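Local coordinates for protein 2-dehydropantoate 2-reductase (Bacillus subtilis, PDB 3EGO) that probably catalyses the NADPH-dependent reduction of ketopantoate to pantoic acid, a step in pantothenate biosynthesis, at residues G14-D26 and N156-I168. Numbering follows the deposited sequence.
Sequences GLLCAYYLSLYHD and NILFQHNHSDFPI
The first helix of the Rossmann-type NADP-binding domain, 12-22, packs through Tyr20 and its neighbours against the loop that leads into strand 168-170. Gly14, in its first turn, belongs to the glycine-rich NADP(+) site inferred by similarity. Phe166 carries much of the contact. Its CG stands anti to the backbone N (chi1 -158°), which swings the ring in against the helix. Tyr20 CB sits over one face of that ring, 3.5 Å from its centroid. In return, Phe166 CB lies over a face of the Tyr20 ring. The two rings are nearly parallel, 11° apart, but offset, with little ring-on-ring overlap. Cys17 SG meets the rim of the Phe166 ring, 3.9 Å from Phe166 CZ, and Leu21 CG approaches Phe166 CE2. With an alanine in place of Phe166, Tyr20 CB, Cys17 and Leu21 would probably face a gap where the ring had been. Tyr20 also points an edge at the face of His163, with planes at 62°. The imidazole is held by its own loop, where Asp165 N donates to His163 ND1 (2.9 Å). A water bridges Tyr20 O and His163 N. Beyond the helix, His161 O lies over the centre of the Tyr24 ring, 3.4 Å above its plane. His25 NE2 donates to Leu158 O (2.8 Å), in the carbonyl plane and on a lone pair. The Tyr20 hydroxyl is hydrogen-bonded to His136 and Lys49, while the ring of His124 meets that of Phe166 with nearly parallel planes. Leu16 and Tyr20 rest on Leu47 of strand 45-49, and Cys17 reaches Ile7 of strand 4-8.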
loop_
_atom_site.group_PDB
_atom_site.type_symbol
_atom_site.label_atom_id
_atom_site.label_comp_id
_atom_site.label_asym_id
_atom_site.label_seq_id
_atom_site.Cartn_x
_atom_site.Cartn_y
_atom_site.Cartn_z
ATOM N N GLY A 14 19.050 22.405 6.269
ATOM C CA GLY A 14 19.973 23.027 7.214
ATOM C C GLY A 14 21.276 23.484 6.597
ATOM O O GLY A 14 21.723 24.607 6.819
ATOM N N LEU A 15 21.908 22.618 5.821
ATOM C CA LEU A 15 23.184 22.983 5.215
ATOM C C LEU A 15 23.012 24.119 4.224
ATOM O O LEU A 15 23.880 24.963 4.084
ATOM C CB LEU A 15 23.796 21.762 4.514
ATOM C CG LEU A 15 24.144 20.600 5.488
ATOM C CD1 LEU A 15 24.614 19.372 4.657
ATOM C CD2 LEU A 15 25.179 21.020 6.506
ATOM N N LEU A 16 21.920 24.074 3.456
ATOM C CA LEU A 16 21.623 25.124 2.460
ATOM C C LEU A 16 21.459 26.474 3.168
ATOM O O LEU A 16 22.072 27.482 2.769
ATOM C CB LEU A 16 20.301 24.773 1.741
ATOM C CG LEU A 16 19.879 25.762 0.634
ATOM C CD1 LEU A 16 20.632 25.513 -0.599
ATOM C CD2 LEU A 16 18.398 25.582 0.406
ATOM N N CYS A 17 20.666 26.500 4.254
ATOM C CA CYS A 17 20.474 27.751 4.979
ATOM C C CYS A 17 21.790 28.212 5.613
ATOM O O CYS A 17 22.099 29.390 5.647
ATOM C CB CYS A 17 19.444 27.559 6.111
ATOM S SG CYS A 17 17.749 27.316 5.516
ATOM N N ALA A 18 22.560 27.266 6.148
ATOM C CA ALA A 18 23.817 27.642 6.815
ATOM C C ALA A 18 24.759 28.278 5.801
ATOM O O ALA A 18 25.348 29.294 6.091
ATOM C CB ALA A 18 24.456 26.392 7.444
ATOM N N TYR A 19 24.886 27.703 4.601
ATOM C CA TYR A 19 25.757 28.300 3.617
ATOM C C TYR A 19 25.363 29.768 3.306
ATOM O O TYR A 19 26.166 30.736 3.366
ATOM C CB TYR A 19 25.805 27.474 2.309
ATOM C CG TYR A 19 26.649 28.260 1.313
ATOM C CD1 TYR A 19 28.045 28.243 1.399
ATOM C CD2 TYR A 19 26.054 29.102 0.371
ATOM C CE1 TYR A 19 28.811 29.008 0.540
ATOM C CE2 TYR A 19 26.792 29.855 -0.467
ATOM C CZ TYR A 19 28.182 29.821 -0.363
ATOM O OH TYR A 19 28.925 30.596 -1.217
ATOM N N TYR A 20 24.099 29.964 2.995
ATOM C CA TYR A 20 23.731 31.243 2.494
ATOM C C TYR A 20 23.654 32.284 3.586
ATOM O O TYR A 20 23.991 33.449 3.334
ATOM C CB TYR A 20 22.425 31.140 1.685
ATOM C CG TYR A 20 22.598 30.615 0.287
ATOM C CD1 TYR A 20 22.137 29.351 -0.067
ATOM C CD2 TYR A 20 23.184 31.410 -0.699
ATOM C CE1 TYR A 20 22.258 28.876 -1.361
ATOM C CE2 TYR A 20 23.310 30.951 -1.989
ATOM C CZ TYR A 20 22.840 29.668 -2.314
ATOM O OH TYR A 20 22.951 29.192 -3.619
ATOM N N LEU A 21 23.224 31.899 4.795
ATOM C CA LEU A 21 23.133 32.886 5.896
ATOM C C LEU A 21 24.539 33.233 6.435
ATOM O O LEU A 21 24.786 34.355 6.866
ATOM C CB LEU A 21 22.236 32.387 7.037
ATOM C CG LEU A 21 20.746 32.252 6.611
ATOM C CD1 LEU A 21 19.891 31.485 7.665
ATOM C CD2 LEU A 21 20.182 33.666 6.305
ATOM N N SER A 22 25.463 32.291 6.320
ATOM C CA SER A 22 26.879 32.537 6.680
ATOM C C SER A 22 27.497 33.676 5.857
ATOM O O SER A 22 28.485 34.280 6.284
ATOM C CB SER A 22 27.698 31.277 6.471
ATOM O OG SER A 22 28.121 31.189 5.116
ATOM N N LEU A 23 26.927 33.996 4.698
ATOM C CA LEU A 23 27.442 35.101 3.886
ATOM C C LEU A 23 27.238 36.455 4.528
ATOM O O LEU A 23 27.887 37.403 4.129
ATOM C CB LEU A 23 26.824 35.135 2.476
ATOM C CG LEU A 23 27.010 33.879 1.607
ATOM C CD1 LEU A 23 26.163 34.010 0.361
ATOM C CD2 LEU A 23 28.447 33.697 1.207
ATOM N N TYR A 24 26.342 36.523 5.523
ATOM C CA TYR A 24 25.943 37.764 6.140
ATOM C C TYR A 24 26.032 37.703 7.632
ATOM O O TYR A 24 26.055 38.739 8.291
ATOM C CB TYR A 24 24.511 38.153 5.716
ATOM C CG TYR A 24 24.440 38.473 4.265
ATOM C CD1 TYR A 24 24.101 37.491 3.341
ATOM C CD2 TYR A 24 24.814 39.736 3.790
ATOM C CE1 TYR A 24 24.065 37.769 2.009
ATOM C CE2 TYR A 24 24.784 40.017 2.440
ATOM C CZ TYR A 24 24.402 39.025 1.554
ATOM O OH TYR A 24 24.392 39.263 0.199
ATOM N N HIS A 25 26.060 36.507 8.197
ATOM C CA HIS A 25 25.963 36.393 9.633
ATOM C C HIS A 25 26.896 35.316 10.190
ATOM O O HIS A 25 27.448 34.544 9.442
ATOM C CB HIS A 25 24.543 36.031 10.055
ATOM C CG HIS A 25 23.491 36.989 9.589
ATOM N ND1 HIS A 25 23.384 38.275 10.083
ATOM C CD2 HIS A 25 22.470 36.834 8.705
ATOM C CE1 HIS A 25 22.360 38.880 9.505
ATOM N NE2 HIS A 25 21.795 38.035 8.658
ATOM N N ASP A 26 27.016 35.265 11.518
ATOM C CA ASP A 26 27.680 34.161 12.202
ATOM C C ASP A 26 26.781 32.935 12.436
ATOM O O ASP A 26 25.866 32.951 13.267
ATOM C CB ASP A 26 28.251 34.653 13.536
ATOM C CG ASP A 26 29.479 35.511 13.358
ATOM O OD1 ASP A 26 30.057 35.503 12.251
ATOM O OD2 ASP A 26 29.879 36.175 14.338
ATOM N N ASN A 156 13.778 41.927 10.284
ATOM C CA ASN A 156 14.133 42.891 9.227
ATOM C C ASN A 156 15.616 42.985 8.983
ATOM O O ASN A 156 16.059 42.936 7.836
ATOM C CB ASN A 156 13.656 44.325 9.584
ATOM C CG ASN A 156 12.160 44.550 9.356
ATOM O OD1 ASN A 156 11.459 43.708 8.778
ATOM N ND2 ASN A 156 11.665 45.717 9.809
ATOM N N ILE A 157 16.383 43.150 10.053
ATOM C CA ILE A 157 17.815 43.331 9.906
ATOM C C ILE A 157 18.389 41.999 9.498
ATOM O O ILE A 157 19.184 41.930 8.555
ATOM C CB ILE A 157 18.486 43.922 11.182
ATOM C CG1 ILE A 157 18.005 45.355 11.414
ATOM C CG2 ILE A 157 19.992 43.949 11.042
ATOM C CD1 ILE A 157 18.408 45.916 12.788
ATOM N N LEU A 158 17.924 40.928 10.147
ATOM C CA LEU A 158 18.442 39.594 9.840
ATOM C C LEU A 158 18.325 39.316 8.346
ATOM O O LEU A 158 19.288 38.893 7.736
ATOM C CB LEU A 158 17.746 38.504 10.665
ATOM C CG LEU A 158 18.195 38.392 12.129
ATOM C CD1 LEU A 158 17.076 37.834 12.988
ATOM C CD2 LEU A 158 19.492 37.548 12.226
ATOM N N PHE A 159 17.148 39.566 7.764
ATOM C CA PHE A 159 16.867 39.223 6.397
ATOM C C PHE A 159 16.975 40.408 5.441
ATOM O O PHE A 159 16.558 40.313 4.295
ATOM C CB PHE A 159 15.481 38.581 6.239
ATOM C CG PHE A 159 15.337 37.256 6.916
ATOM C CD1 PHE A 159 16.453 36.466 7.210
ATOM C CD2 PHE A 159 14.059 36.789 7.273
ATOM C CE1 PHE A 159 16.295 35.219 7.838
ATOM C CE2 PHE A 159 13.885 35.538 7.890
ATOM C CZ PHE A 159 15.016 34.757 8.178
ATOM N N GLN A 160 17.568 41.503 5.902
ATOM C CA GLN A 160 17.709 42.700 5.075
ATOM C C GLN A 160 18.442 42.414 3.770
ATOM O O GLN A 160 18.020 42.865 2.707
ATOM C CB GLN A 160 18.453 43.811 5.851
ATOM C CG GLN A 160 18.531 45.124 5.056
ATOM C CD GLN A 160 19.280 46.237 5.766
ATOM O OE1 GLN A 160 19.865 46.037 6.842
ATOM N NE2 GLN A 160 19.263 47.432 5.163
ATOM N N HIS A 161 19.551 41.675 3.856
ATOM C CA HIS A 161 20.365 41.379 2.689
ATOM C C HIS A 161 20.584 39.890 2.481
ATOM O O HIS A 161 21.060 39.193 3.389
ATOM C CB HIS A 161 21.716 42.084 2.819
ATOM C CG HIS A 161 21.610 43.572 2.701
ATOM N ND1 HIS A 161 22.085 44.434 3.666
ATOM C CD2 HIS A 161 21.054 44.348 1.737
ATOM C CE1 HIS A 161 21.841 45.680 3.296
ATOM N NE2 HIS A 161 21.216 45.655 2.132
ATOM N N ASN A 162 20.226 39.406 1.298
ATOM C CA ASN A 162 20.491 37.995 0.979
ATOM C C ASN A 162 21.140 37.746 -0.366
ATOM O O ASN A 162 21.026 38.585 -1.252
ATOM C CB ASN A 162 19.217 37.189 1.140
ATOM C CG ASN A 162 18.924 36.931 2.578
ATOM O OD1 ASN A 162 18.097 37.592 3.160
ATOM N ND2 ASN A 162 19.679 36.005 3.187
ATOM N N HIS A 163 21.824 36.603 -0.525
ATOM C CA HIS A 163 22.336 36.219 -1.858
ATOM C C HIS A 163 21.189 36.195 -2.853
ATOM O O HIS A 163 20.089 35.783 -2.517
ATOM C CB HIS A 163 22.983 34.831 -1.816
ATOM C CG HIS A 163 23.820 34.515 -3.016
ATOM N ND1 HIS A 163 23.279 34.151 -4.223
ATOM C CD2 HIS A 163 25.161 34.525 -3.192
ATOM C CE1 HIS A 163 24.248 33.940 -5.098
ATOM N NE2 HIS A 163 25.405 34.141 -4.489
ATOM N N SER A 164 21.453 36.564 -4.105
ATOM C CA SER A 164 20.407 36.592 -5.105
ATOM C C SER A 164 19.716 35.246 -5.203
ATOM O O SER A 164 18.533 35.172 -5.533
ATOM C CB SER A 164 21.001 36.969 -6.465
ATOM O OG SER A 164 21.554 38.270 -6.386
ATOM N N ASP A 165 20.447 34.164 -4.912
ATOM C CA ASP A 165 19.882 32.830 -5.142
ATOM C C ASP A 165 19.232 32.251 -3.908
ATOM O O ASP A 165 18.718 31.130 -3.976
ATOM C CB ASP A 165 20.931 31.834 -5.656
ATOM C CG ASP A 165 21.439 32.160 -7.060
ATOM O OD1 ASP A 165 20.643 32.547 -7.936
ATOM O OD2 ASP A 165 22.631 31.942 -7.282
ATOM N N PHE A 166 19.230 33.038 -2.823
ATOM C CA PHE A 166 18.640 32.694 -1.554
ATOM C C PHE A 166 17.624 33.773 -1.163
ATOM O O PHE A 166 17.737 34.334 -0.125
ATOM C CB PHE A 166 19.720 32.574 -0.439
ATOM C CG PHE A 166 19.294 31.723 0.750
ATOM C CD1 PHE A 166 19.028 30.338 0.610
ATOM C CD2 PHE A 166 19.147 32.312 2.020
ATOM C CE1 PHE A 166 18.618 29.557 1.750
ATOM C CE2 PHE A 166 18.759 31.554 3.142
ATOM C CZ PHE A 166 18.481 30.173 3.002
ATOM N N PRO A 167 16.673 34.111 -2.050
ATOM C CA PRO A 167 15.727 35.157 -1.619
ATOM C C PRO A 167 14.802 34.713 -0.491
ATOM O O PRO A 167 14.453 33.513 -0.376
ATOM C CB PRO A 167 14.910 35.437 -2.897
ATOM C CG PRO A 167 14.977 34.163 -3.631
ATOM C CD PRO A 167 16.391 33.665 -3.423
ATOM N N ILE A 168 14.366 35.678 0.310
ATOM C CA ILE A 168 13.497 35.391 1.419
ATOM C C ILE A 168 12.351 36.405 1.414
ATOM O O ILE A 168 12.608 37.625 1.317
ATOM C CB ILE A 168 14.284 35.440 2.749
ATOM C CG1 ILE A 168 15.337 34.312 2.746
ATOM C CG2 ILE A 168 13.354 35.192 3.905
ATOM C CD1 ILE A 168 16.317 34.344 3.979
HETATM O O HOH W 1 21.998 34.942 1.854
#